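Local coordinates for protein versicolorin reductase (Brucella melitensis, PDB 4NIM) that probably catalyses NAD(P)(H)-dependent interconversion of carbonyl and hydroxyl groups as a short-chain dehydrogenase/reductase, at residues L97-G102 and F130-A135; A122-A127 and C167-A172; E145-N150 and R188-S193; N150-S155 and G171-L176. All coordinates share one frame; numbering follows the deposited sequence.

Contact 1 (L97-G102 and F130-A135); sequences LVNAAG and FLIQEA
L97 and N99 of a sheet strand lie against L131, I132 and A135 of a helix that runs almost exactly antiparallel to it (177°), the two axes 9.7 Å apart. The alternation of the strand aims L97 and N99 at the helix and puts V98 on the opposite face. L97 has CG anti to its backbone N (chi1 170°), which carries one branch outward: CD2 presses end-on against the helix backbone, 3.7 Å from L131 C. L97 CD2 also rests beside I132 CG1 at 3.9 Å and A135 CB at 4.2 Å. Leucine is long enough to span the gap, and alanine at 135 is short enough to let the main chains close to 7.0 Å between the CA atoms of L97 and A135. This is the sheet-to-helix interface of a Rossmann-type fold, in which helix 114-142 makes the crossover from strand 96-99 to its parallel neighbour 147-153. N99-A100-A101-G102 is a variant (NAAG) of the NNAG motif of classical short-chain dehydrogenases, with alanine in the second position. N99 slides past L131 in the opposite direction, bringing its OD1 to 3.3 Å from L131 CD1, and crosses I132 at about a right angle, ND2 standing 3.8 Å from I132 CG1. An amide can occupy this apolar setting because its ND2 is hydrogen-bonded to N150 OD1 on the next strand.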
loop_
_atom_site.group_PDB
_atom_site.type_symbol
_atom_site.label_atom_id
_atom_site.label_comp_id
_atom_site.label_asym_id
_atom_site.label_seq_id
_atom_site.Cartn_x
_atom_site.Cartn_y
_atom_site.Cartn_z
ATOM N N LEU A 97 7.562 -0.582 -4.916
ATOM C CA LEU A 97 6.992 -0.049 -3.672
ATOM C C LEU A 97 5.528 -0.487 -3.508
ATOM O O LEU A 97 4.742 -0.363 -4.430
ATOM C CB LEU A 97 7.044 1.484 -3.618
ATOM C CG LEU A 97 6.284 2.210 -2.506
ATOM C CD1 LEU A 97 6.873 1.982 -1.131
ATOM C CD2 LEU A 97 6.174 3.705 -2.790
ATOM N N VAL A 98 5.198 -1.020 -2.348
ATOM C CA VAL A 98 3.828 -1.414 -2.008
ATOM C C VAL A 98 3.450 -0.631 -0.792
ATOM O O VAL A 98 4.043 -0.812 0.283
ATOM C CB VAL A 98 3.655 -2.900 -1.755
ATOM C CG1 VAL A 98 2.215 -3.156 -1.339
ATOM C CG2 VAL A 98 4.059 -3.734 -2.977
ATOM N N ASN A 99 2.521 0.321 -0.980
ATOM C CA ASN A 99 1.965 1.073 0.105
ATOM C C ASN A 99 0.767 0.311 0.731
ATOM O O ASN A 99 -0.400 0.560 0.345
ATOM C CB ASN A 99 1.482 2.461 -0.393
ATOM C CG ASN A 99 2.628 3.412 -0.661
ATOM O OD1 ASN A 99 3.383 3.682 0.243
ATOM N ND2 ASN A 99 2.756 3.921 -1.863
ATOM N N ALA A 100 1.048 -0.566 1.689
ATOM C CA ALA A 100 -0.001 -1.386 2.314
ATOM C C ALA A 100 -0.325 -0.968 3.711
ATOM O O ALA A 100 -1.271 -1.488 4.292
ATOM C CB ALA A 100 0.416 -2.868 2.283
ATOM N N ALA A 101 0.418 -0.047 4.293
ATOM C CA ALA A 101 0.064 0.459 5.597
ATOM C C ALA A 101 -1.239 1.266 5.473
ATOM O O ALA A 101 -1.491 1.802 4.436
ATOM C CB ALA A 101 1.143 1.372 6.109
ATOM N N GLY A 102 -2.033 1.335 6.527
ATOM C CA GLY A 102 -3.148 2.253 6.561
ATOM C C GLY A 102 -3.695 2.340 7.949
ATOM O O GLY A 102 -3.505 1.444 8.730
ATOM N N PHE A 130 5.084 10.690 -0.025
ATOM C CA PHE A 130 6.494 10.886 0.168
ATOM C C PHE A 130 7.300 9.578 -0.028
ATOM O O PHE A 130 8.396 9.634 -0.528
ATOM C CB PHE A 130 6.774 11.618 1.483
ATOM C CG PHE A 130 6.423 13.034 1.374
ATOM C CD1 PHE A 130 7.258 13.892 0.663
ATOM C CD2 PHE A 130 5.209 13.502 1.788
ATOM C CE1 PHE A 130 6.884 15.209 0.445
ATOM C CE2 PHE A 130 4.833 14.820 1.559
ATOM C CZ PHE A 130 5.692 15.676 0.908
ATOM N N LEU A 131 6.684 8.438 0.197
ATOM C CA LEU A 131 7.337 7.137 -0.172
ATOM C C LEU A 131 7.446 7.021 -1.690
ATOM O O LEU A 131 8.474 6.605 -2.229
ATOM C CB LEU A 131 6.534 5.964 0.377
ATOM C CG LEU A 131 6.622 5.834 1.899
ATOM C CD1 LEU A 131 5.458 5.013 2.418
ATOM C CD2 LEU A 131 7.933 5.167 2.230
ATOM N N ILE A 132 6.391 7.465 -2.380
ATOM C CA ILE A 132 6.380 7.466 -3.829
ATOM C C ILE A 132 7.445 8.432 -4.352
ATOM O O ILE A 132 8.197 8.081 -5.268
ATOM C CB ILE A 132 4.985 7.822 -4.387
ATOM C CG1 ILE A 132 4.009 6.651 -4.190
ATOM C CG2 ILE A 132 5.047 8.135 -5.881
ATOM C CD1 ILE A 132 2.539 7.013 -4.326
ATOM N N GLN A 133 7.468 9.650 -3.807
ATOM C CA GLN A 133 8.505 10.637 -4.161
ATOM C C GLN A 133 9.898 9.995 -4.104
ATOM O O GLN A 133 10.698 10.130 -5.050
ATOM C CB GLN A 133 8.420 11.836 -3.244
ATOM C CG GLN A 133 9.492 12.905 -3.434
ATOM C CD GLN A 133 9.113 14.183 -2.736
ATOM O OE1 GLN A 133 8.205 14.923 -3.176
ATOM N NE2 GLN A 133 9.795 14.475 -1.667
ATOM N N GLU A 134 10.222 9.400 -2.970
ATOM C CA GLU A 134 11.543 8.826 -2.807
ATOM C C GLU A 134 11.791 7.631 -3.722
ATOM O O GLU A 134 12.911 7.442 -4.201
ATOM C CB GLU A 134 11.808 8.431 -1.340
ATOM C CG GLU A 134 11.912 9.611 -0.399
ATOM C CD GLU A 134 12.976 10.599 -0.834
ATOM O OE1 GLU A 134 14.114 10.206 -1.092
ATOM O OE2 GLU A 134 12.666 11.805 -0.949
ATOM N N ALA A 135 10.782 6.782 -3.914
ATOM C CA ALA A 135 10.969 5.596 -4.779
ATOM C C ALA A 135 11.225 6.035 -6.227
ATOM O O ALA A 135 12.126 5.540 -6.893
ATOM C CB ALA A 135 9.753 4.690 -4.700
#

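Contact 2 (A122-A127 and C167-A172)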
loop_
_atom_site.group_PDB
_atom_site.type_symbol
_atom_site.label_atom_id
_atom_site.label_comp_id
_atom_site.label_asym_id
_atom_site.label_seq_id
_atom_site.Cartn_x
_atom_site.Cartn_y
_atom_site.Cartn_z
ATOM N N ALA A 122 -2.249 11.676 7.219
ATOM C CA ALA A 122 -0.840 11.505 7.340
ATOM C C ALA A 122 -0.416 10.079 6.932
ATOM O O ALA A 122 0.577 9.916 6.206
ATOM C CB ALA A 122 -0.365 11.792 8.766
ATOM N N VAL A 123 -1.152 9.065 7.375
ATOM C CA VAL A 123 -0.742 7.674 7.126
ATOM C C VAL A 123 -1.301 7.215 5.777
ATOM O O VAL A 123 -0.619 6.541 5.046
ATOM C CB VAL A 123 -1.190 6.696 8.244
ATOM C CG1 VAL A 123 -0.846 5.240 7.896
ATOM C CG2 VAL A 123 -0.549 7.092 9.578
ATOM N N ASN A 124 -2.535 7.606 5.450
ATOM C CA ASN A 124 -3.216 7.020 4.278
ATOM C C ASN A 124 -2.904 7.747 2.950
ATOM O O ASN A 124 -3.088 7.154 1.872
ATOM C CB ASN A 124 -4.703 6.933 4.472
ATOM C CG ASN A 124 -5.088 6.008 5.591
ATOM O OD1 ASN A 124 -4.311 5.135 5.990
ATOM N ND2 ASN A 124 -6.296 6.128 6.040
ATOM N N THR A 125 -2.399 8.977 3.034
ATOM C CA THR A 125 -2.245 9.823 1.865
ATOM C C THR A 125 -0.866 10.435 1.811
ATOM O O THR A 125 -0.200 10.351 0.779
ATOM C CB THR A 125 -3.337 10.972 1.830
ATOM O OG1 THR A 125 -4.657 10.440 2.124
ATOM C CG2 THR A 125 -3.347 11.574 0.487
ATOM N N ARG A 126 -0.441 11.113 2.885
ATOM C CA ARG A 126 0.864 11.788 2.896
ATOM C C ARG A 126 2.044 10.763 2.871
ATOM O O ARG A 126 3.050 10.955 2.162
ATOM C CB ARG A 126 0.981 12.692 4.123
ATOM C CG ARG A 126 2.175 13.627 4.060
ATOM C CD ARG A 126 2.147 14.648 5.169
ATOM N NE ARG A 126 2.446 14.076 6.460
ATOM C CZ ARG A 126 2.217 14.679 7.620
ATOM N NH1 ARG A 126 1.661 15.885 7.648
ATOM N NH2 ARG A 126 2.502 14.077 8.761
ATOM N N ALA A 127 1.931 9.719 3.663
ATOM C CA ALA A 127 2.998 8.699 3.679
ATOM C C ALA A 127 3.173 8.096 2.283
ATOM O O ALA A 127 4.285 8.148 1.753
ATOM C CB ALA A 127 2.792 7.684 4.765
ATOM N N CYS A 167 -12.531 7.830 4.483
ATOM C CA CYS A 167 -12.963 7.661 3.077
ATOM C C CYS A 167 -12.296 8.734 2.226
ATOM O O CYS A 167 -11.688 8.411 1.212
ATOM C CB CYS A 167 -14.449 7.726 2.939
ATOM S SG CYS A 167 -15.289 6.371 3.795
ATOM N N ALA A 168 -12.367 9.999 2.672
ATOM C CA ALA A 168 -11.672 11.093 1.952
ATOM C C ALA A 168 -10.171 10.868 1.757
ATOM O O ALA A 168 -9.615 11.196 0.695
ATOM C CB ALA A 168 -11.977 12.448 2.640
ATOM N N SER A 169 -9.473 10.344 2.761
ATOM C CA SER A 169 -8.032 10.058 2.643
ATOM C C SER A 169 -7.724 9.048 1.536
ATOM O O SER A 169 -6.707 9.170 0.865
ATOM C CB SER A 169 -7.412 9.587 3.977
ATOM O OG SER A 169 -7.788 8.251 4.335
ATOM N N LYS A 170 -8.604 8.051 1.369
ATOM C CA LYS A 170 -8.527 7.050 0.279
ATOM C C LYS A 170 -8.905 7.605 -1.094
ATOM O O LYS A 170 -8.289 7.247 -2.095
ATOM C CB LYS A 170 -9.395 5.864 0.643
ATOM C CG LYS A 170 -8.959 5.238 1.965
ATOM C CD LYS A 170 -7.605 4.521 1.859
ATOM C CE LYS A 170 -7.166 3.947 3.190
ATOM N NZ LYS A 170 -5.948 3.021 3.148
ATOM N N GLY A 171 -9.858 8.547 -1.161
ATOM C CA GLY A 171 -10.122 9.196 -2.406
ATOM C C GLY A 171 -8.970 10.026 -2.866
ATOM O O GLY A 171 -8.658 10.054 -4.051
ATOM N N ALA A 172 -8.279 10.664 -1.931
ATOM C CA ALA A 172 -7.093 11.397 -2.294
ATOM C C ALA A 172 -6.032 10.452 -2.875
ATOM O O ALA A 172 -5.347 10.800 -3.855
ATOM C CB ALA A 172 -6.515 12.117 -1.089
HETATM O O HOH W 1 -3.796 4.467 2.287
#
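N124 and T125 on one helix grip the side-chain hydroxyl and the backbone carbonyl of S169 on another, respectively. The segments run nearly parallel, at 17° with axes 8.3 Å apart, and T125 and S169 bring their CA atoms to 5.8 Å. Here, at the tight centre, small polar residues suit the narrow gap. N124 turns its amide edge to S169: ND2 donates to S169 OG over 3.1 Å with a fairly straight N-H (160°), the oxygen lying in the amide plane. The same hydroxyl is also bonded to Y166 O, while N124 OD1 takes the backbone N-H of L103, so the amide is fixed at both ends. T125 OG1 donates to S169 O at 2.7 Å, approaching the carbonyl well to its side, at a C=O...donor angle of 115°. At the partly exposed margin, by contrast, two methyls meet, T125 CG2 and A172 CB, at 3.6 Å. Towards the interior, K170 starts away from the helix 122-127 but bends at chi2, so that CE passes 3.7 Å from N124 ND2. K170 NZ donates to a water at 2.7 Å, and that water donates to N124 O over 2.8 Å. The helix is irregular here, with a pi-type turn at 122-126, and the residue four places after N124 is a proline with no N-H to offer, consistent with the N124 carbonyl turning to water. N124, S153, Y166 and K170, with a water joining the lysine to the asparagine carbonyl, are consistent with the Asn-Ser-Tyr-Lys active site and proton relay of classical short-chain dehydrogenases.

Contact 3 (E145-N150 and R188-S193); sequences EGAIVN and RIRVNS
E145 and R188 meet at the entrance to two parallel strands, their side chains slanting across each other with carboxylate and guanidinium planes 59° apart. OE2 of E145 sits over a face of the guanidinium, 2.7 Å from R188 NH1, but no N-H points at it. Farther in, I148 and V191 lie side by side and point the same way, I148 CB at 4.0 Å from V191 CG1; branched residues of this kind fill the layer between sheet and helices. N150 slants across V191, its ND2 3.8 Å from V191 CG1, and the same ND2 is hydrogen-bonded to T177 OG1 of helix 164-183. On the other face R190, bent at chi3, lays its guanidinium obliquely beside A147 CB and anchors NH1 on M252 O. N192 ND2 donates a hydrogen bond to a water that in turn donates to I148 O. Four backbone bonds tie the strands, from R190 N to G146 O (2.9 Å) through to N150 N to N192 O (2.9 Å). This pairing closes the beta-alpha-beta unit 147-153, 164-183, 190-196. The directional bonding is thus carried by the buried backbone, whereas the exposed E145-R188 pair relies on charge alone and is probably weakened by solvent.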
loop_
_atom_site.group_PDB
_atom_site.type_symbol
_atom_site.label_atom_id
_atom_site.label_comp_id
_atom_site.label_asym_id
_atom_site.label_seq_id
_atom_site.Cartn_x
_atom_site.Cartn_y
_atom_site.Cartn_z
ATOM N N GLU A 145 12.434 0.343 -14.468
ATOM C CA GLU A 145 11.004 0.378 -14.788
ATOM C C GLU A 145 10.272 -0.029 -13.531
ATOM O O GLU A 145 9.735 -1.130 -13.434
ATOM C CB GLU A 145 10.673 -0.534 -15.973
ATOM C CG GLU A 145 11.423 -0.135 -17.225
ATOM C CD GLU A 145 10.924 -0.797 -18.518
ATOM O OE1 GLU A 145 9.905 -1.503 -18.530
ATOM O OE2 GLU A 145 11.533 -0.532 -19.552
ATOM N N GLY A 146 10.208 0.894 -12.569
ATOM C CA GLY A 146 9.652 0.607 -11.258
ATOM C C GLY A 146 8.171 0.298 -11.285
ATOM O O GLY A 146 7.485 0.595 -12.249
ATOM N N ALA A 147 7.691 -0.338 -10.229
ATOM C CA ALA A 147 6.268 -0.634 -10.079
ATOM C C ALA A 147 5.889 -0.263 -8.661
ATOM O O ALA A 147 6.612 -0.579 -7.713
ATOM C CB ALA A 147 5.949 -2.086 -10.384
ATOM N N ILE A 148 4.845 0.556 -8.559
ATOM C CA ILE A 148 4.242 0.970 -7.307
ATOM C C ILE A 148 2.792 0.433 -7.218
ATOM O O ILE A 148 2.027 0.494 -8.204
ATOM C CB ILE A 148 4.233 2.496 -7.227
ATOM C CG1 ILE A 148 5.683 3.025 -7.369
ATOM C CG2 ILE A 148 3.602 2.959 -5.944
ATOM C CD1 ILE A 148 5.788 4.526 -7.321
ATOM N N VAL A 149 2.428 -0.077 -6.048
ATOM C CA VAL A 149 1.056 -0.582 -5.777
ATOM C C VAL A 149 0.555 0.132 -4.529
ATOM O O VAL A 149 1.140 0.038 -3.450
ATOM C CB VAL A 149 0.969 -2.093 -5.594
ATOM C CG1 VAL A 149 -0.483 -2.541 -5.381
ATOM C CG2 VAL A 149 1.576 -2.838 -6.779
ATOM N N ASN A 150 -0.471 0.950 -4.705
ATOM C CA ASN A 150 -1.150 1.571 -3.592
ATOM C C ASN A 150 -2.330 0.727 -3.118
ATOM O O ASN A 150 -3.170 0.311 -3.937
ATOM C CB ASN A 150 -1.628 2.954 -4.005
ATOM C CG ASN A 150 -0.462 3.880 -4.297
ATOM O OD1 ASN A 150 0.581 3.758 -3.646
ATOM N ND2 ASN A 150 -0.611 4.766 -5.274
ATOM N N ARG A 188 8.179 4.642 -17.852
ATOM C CA ARG A 188 7.814 3.237 -17.700
ATOM C C ARG A 188 7.841 2.829 -16.227
ATOM O O ARG A 188 8.171 1.679 -15.879
ATOM C CB ARG A 188 8.692 2.332 -18.592
ATOM C CG ARG A 188 8.452 2.602 -20.070
ATOM C CD ARG A 188 9.157 1.591 -20.979
ATOM N NE ARG A 188 10.443 2.107 -21.435
ATOM C CZ ARG A 188 11.410 1.380 -21.992
ATOM N NH1 ARG A 188 11.258 0.072 -22.204
ATOM N NH2 ARG A 188 12.543 1.976 -22.354
ATOM N N ILE A 189 7.508 3.804 -15.372
ATOM C CA ILE A 189 7.260 3.548 -13.977
ATOM C C ILE A 189 5.755 3.406 -13.830
ATOM O O ILE A 189 4.996 4.348 -14.196
ATOM C CB ILE A 189 7.775 4.668 -13.053
ATOM C CG1 ILE A 189 9.278 4.806 -13.172
ATOM C CG2 ILE A 189 7.339 4.365 -11.612
ATOM C CD1 ILE A 189 9.860 6.118 -12.636
ATOM N N ARG A 190 5.309 2.270 -13.274
ATOM C CA ARG A 190 3.883 1.942 -13.292
ATOM C C ARG A 190 3.353 2.119 -11.891
ATOM O O ARG A 190 4.065 1.791 -10.944
ATOM C CB ARG A 190 3.647 0.521 -13.766
ATOM C CG ARG A 190 4.170 0.340 -15.165
ATOM C CD ARG A 190 3.865 -1.037 -15.702
ATOM N NE ARG A 190 4.363 -2.100 -14.842
ATOM C CZ ARG A 190 3.609 -2.923 -14.103
ATOM N NH1 ARG A 190 2.276 -2.844 -14.084
ATOM N NH2 ARG A 190 4.202 -3.913 -13.434
ATOM N N VAL A 191 2.201 2.761 -11.778
ATOM C CA VAL A 191 1.550 3.025 -10.481
ATOM C C VAL A 191 0.071 2.641 -10.557
ATOM O O VAL A 191 -0.705 3.253 -11.295
ATOM C CB VAL A 191 1.662 4.498 -10.080
ATOM C CG1 VAL A 191 1.234 4.684 -8.621
ATOM C CG2 VAL A 191 3.095 5.021 -10.306
ATOM N N ASN A 192 -0.316 1.671 -9.760
ATOM C CA ASN A 192 -1.652 1.124 -9.794
ATOM C C ASN A 192 -2.199 1.013 -8.399
ATOM O O ASN A 192 -1.437 0.990 -7.399
ATOM C CB ASN A 192 -1.651 -0.239 -10.456
ATOM C CG ASN A 192 -1.334 -0.168 -11.922
ATOM O OD1 ASN A 192 -2.128 0.305 -12.732
ATOM N ND2 ASN A 192 -0.177 -0.685 -12.273
ATOM N N SER A 193 -3.525 0.965 -8.326
ATOM C CA SER A 193 -4.196 0.859 -7.047
ATOM C C SER A 193 -5.048 -0.385 -6.923
ATOM O O SER A 193 -5.705 -0.780 -7.867
ATOM C CB SER A 193 -5.120 2.108 -6.861
ATOM O OG SER A 193 -5.761 2.009 -5.603
HETATM O O HOH W 2 7.249 -1.780 -14.501
HETATM O O HOH W 3 7.286 -0.959 -17.006
HETATM O O HOH W 4 1.851 -1.482 -10.309
#

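Contact 4 (N150-S155 and G171-L176). With EDO (1,2-ethanediol), chain B.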
loop_
_atom_site.group_PDB
_atom_site.type_symbol
_atom_site.label_atom_id
_atom_site.label_comp_id
_atom_site.label_asym_id
_atom_site.label_seq_id
_atom_site.Cartn_x
_atom_site.Cartn_y
_atom_site.Cartn_z
ATOM N N ASN A 150 -0.471 0.950 -4.705
ATOM C CA ASN A 150 -1.150 1.571 -3.592
ATOM C C ASN A 150 -2.330 0.727 -3.118
ATOM O O ASN A 150 -3.170 0.311 -3.937
ATOM C CB ASN A 150 -1.628 2.954 -4.005
ATOM C CG ASN A 150 -0.462 3.880 -4.297
ATOM O OD1 ASN A 150 0.581 3.758 -3.646
ATOM N ND2 ASN A 150 -0.611 4.766 -5.274
ATOM N N VAL A 151 -2.411 0.461 -1.828
ATOM C CA VAL A 151 -3.560 -0.273 -1.303
ATOM C C VAL A 151 -4.569 0.781 -0.797
ATOM O O VAL A 151 -4.352 1.441 0.226
ATOM C CB VAL A 151 -3.193 -1.219 -0.195
ATOM C CG1 VAL A 151 -4.445 -1.965 0.330
ATOM C CG2 VAL A 151 -2.165 -2.265 -0.706
ATOM N N SER A 152 -5.632 0.959 -1.556
ATOM C CA SER A 152 -6.666 1.906 -1.231
ATOM C C SER A 152 -7.902 1.100 -0.802
ATOM O O SER A 152 -7.762 -0.002 -0.285
ATOM C CB SER A 152 -6.960 2.806 -2.419
ATOM O OG SER A 152 -7.883 3.818 -2.076
ATOM N N SER A 153 -9.095 1.699 -0.895
ATOM C CA SER A 153 -10.275 1.103 -0.294
ATOM C C SER A 153 -11.478 1.129 -1.209
ATOM O O SER A 153 -11.618 2.025 -2.046
ATOM C CB SER A 153 -10.569 1.874 1.010
ATOM O OG SER A 153 -11.749 1.421 1.642
ATOM N N MET A 154 -12.438 0.233 -0.968
ATOM C CA MET A 154 -13.746 0.320 -1.628
ATOM C C MET A 154 -14.508 1.549 -1.171
ATOM O O MET A 154 -15.494 1.937 -1.760
ATOM C CB MET A 154 -14.610 -0.928 -1.373
ATOM C CG MET A 154 -14.079 -2.150 -2.088
ATOM S SD MET A 154 -14.065 -2.072 -3.906
ATOM C CE MET A 154 -15.774 -2.062 -4.321
ATOM N N SER A 155 -14.067 2.143 -0.059
ATOM C CA SER A 155 -14.643 3.357 0.469
ATOM C C SER A 155 -14.227 4.655 -0.240
ATOM O O SER A 155 -14.777 5.752 0.050
ATOM C CB SER A 155 -14.273 3.460 1.964
ATOM O OG SER A 155 -14.817 2.426 2.712
ATOM N N GLY A 171 -9.858 8.547 -1.161
ATOM C CA GLY A 171 -10.122 9.196 -2.406
ATOM C C GLY A 171 -8.970 10.026 -2.866
ATOM O O GLY A 171 -8.658 10.054 -4.051
ATOM N N ALA A 172 -8.279 10.664 -1.931
ATOM C CA ALA A 172 -7.093 11.397 -2.294
ATOM C C ALA A 172 -6.032 10.452 -2.875
ATOM O O ALA A 172 -5.347 10.800 -3.855
ATOM C CB ALA A 172 -6.515 12.117 -1.089
ATOM N N LEU A 173 -5.914 9.270 -2.287
ATOM C CA LEU A 173 -4.945 8.301 -2.770
ATOM C C LEU A 173 -5.223 7.836 -4.221
ATOM O O LEU A 173 -4.291 7.686 -5.048
ATOM C CB LEU A 173 -4.863 7.152 -1.804
ATOM C CG LEU A 173 -3.806 6.047 -2.103
ATOM C CD1 LEU A 173 -2.405 6.593 -2.004
ATOM C CD2 LEU A 173 -3.970 4.946 -1.118
ATOM N N ASP A 174 -6.476 7.556 -4.532
ATOM C CA ASP A 174 -6.865 7.192 -5.900
ATOM C C ASP A 174 -6.495 8.297 -6.869
ATOM O O ASP A 174 -5.956 8.014 -7.937
ATOM C CB ASP A 174 -8.349 6.928 -6.024
ATOM C CG ASP A 174 -8.818 5.668 -5.301
ATOM O OD1 ASP A 174 -8.019 5.069 -4.549
ATOM O OD2 ASP A 174 -10.016 5.269 -5.547
ATOM N N THR A 175 -6.859 9.548 -6.560
ATOM C CA THR A 175 -6.424 10.635 -7.400
ATOM C C THR A 175 -4.910 10.731 -7.598
ATOM O O THR A 175 -4.393 10.912 -8.719
ATOM C CB THR A 175 -6.980 11.975 -6.914
ATOM O OG1 THR A 175 -8.407 11.903 -6.979
ATOM C CG2 THR A 175 -6.464 13.094 -7.790
ATOM N N LEU A 176 -4.191 10.599 -6.501
ATOM C CA LEU A 176 -2.725 10.515 -6.553
ATOM C C LEU A 176 -2.161 9.350 -7.403
ATOM O O LEU A 176 -1.256 9.556 -8.201
ATOM C CB LEU A 176 -2.172 10.462 -5.137
ATOM C CG LEU A 176 -0.660 10.611 -5.036
ATOM C CD1 LEU A 176 -0.207 11.980 -5.487
ATOM C CD2 LEU A 176 -0.182 10.281 -3.605
HETATM C C1 EDO B . -12.579 6.726 -7.194
HETATM O O1 EDO B . -11.416 5.976 -7.621
HETATM C C2 EDO B . -12.234 7.870 -6.224
HETATM O O2 EDO B . -11.605 9.024 -6.843
#
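N150 and S152 of a strand face L173 and D174 of a helix, while V151 adds only its backbone; the helix axis is turned 137° from the strand direction. This is strand and helix of a beta-alpha-beta unit in the Rossmann-type fold of short-chain dehydrogenases, helix 164-183 leading on to strand 190-196. At the start, N150 offers its amide carbon CG to L173 CD1 at 4.0 Å, the two side chains slanting past one another. V151 points to the far face of the sheet and meets the helix through its backbone, V151 O lying 3.8 Å from L173 CD2. With CG anti to the backbone N (chi1 -176°), L173 extends to the strand, and its fork sets CD1 by N150 and CD2 by V151 O and S152, where CD2 touches S152 CB at 3.9 Å. S152 is where packing gives way to polar chemistry. S152 OG donates to D174 OD1 over 2.8 Å, on the syn side of the carboxylate and somewhat out of its plane. D174 OD2 is hydrogen-bonded to S156 OG and N195 ND2 and accepts from O1 of an ethanediol, probably from the crystallisation liquor, at 2.6 Å. S152 OG, N195 ND2 and the ethanediol hydroxyl would together stabilise the negative charge. S153, next along, probably corresponds to the active-site serine of the family and has a weak hydrogen bond with Y166 OH. S153 also forms an ST turn, in which the backbone N of S155 donates to S153 OG at 3.0 Å, with an N-H...acceptor angle of 163°.

In the fold
All four contacts are largely buried, but contact 3 reaches the surface at its charged end, and contact 2 has a partly exposed margin. Strand 147-153 serves contacts 3 and 4, which share N150; helix 114-142 serves contacts 1 and 2, and helix 164-183 serves contacts 2 and 4. The centres of contacts 2 and 4 are about 7 Å apart, around the probable active site, those of contacts 2 and 3 about 18 Å. Chemistry follows place: contact 1 is mainly apolar sheet-to-helix packing, contact 3 backbone pairing within the sheet; contact 2 combines hydroxyl bonds with an amide and a water bridge, contact 4 with leucine packing. N99 and N150 join contact 1 to contacts 3 and 4.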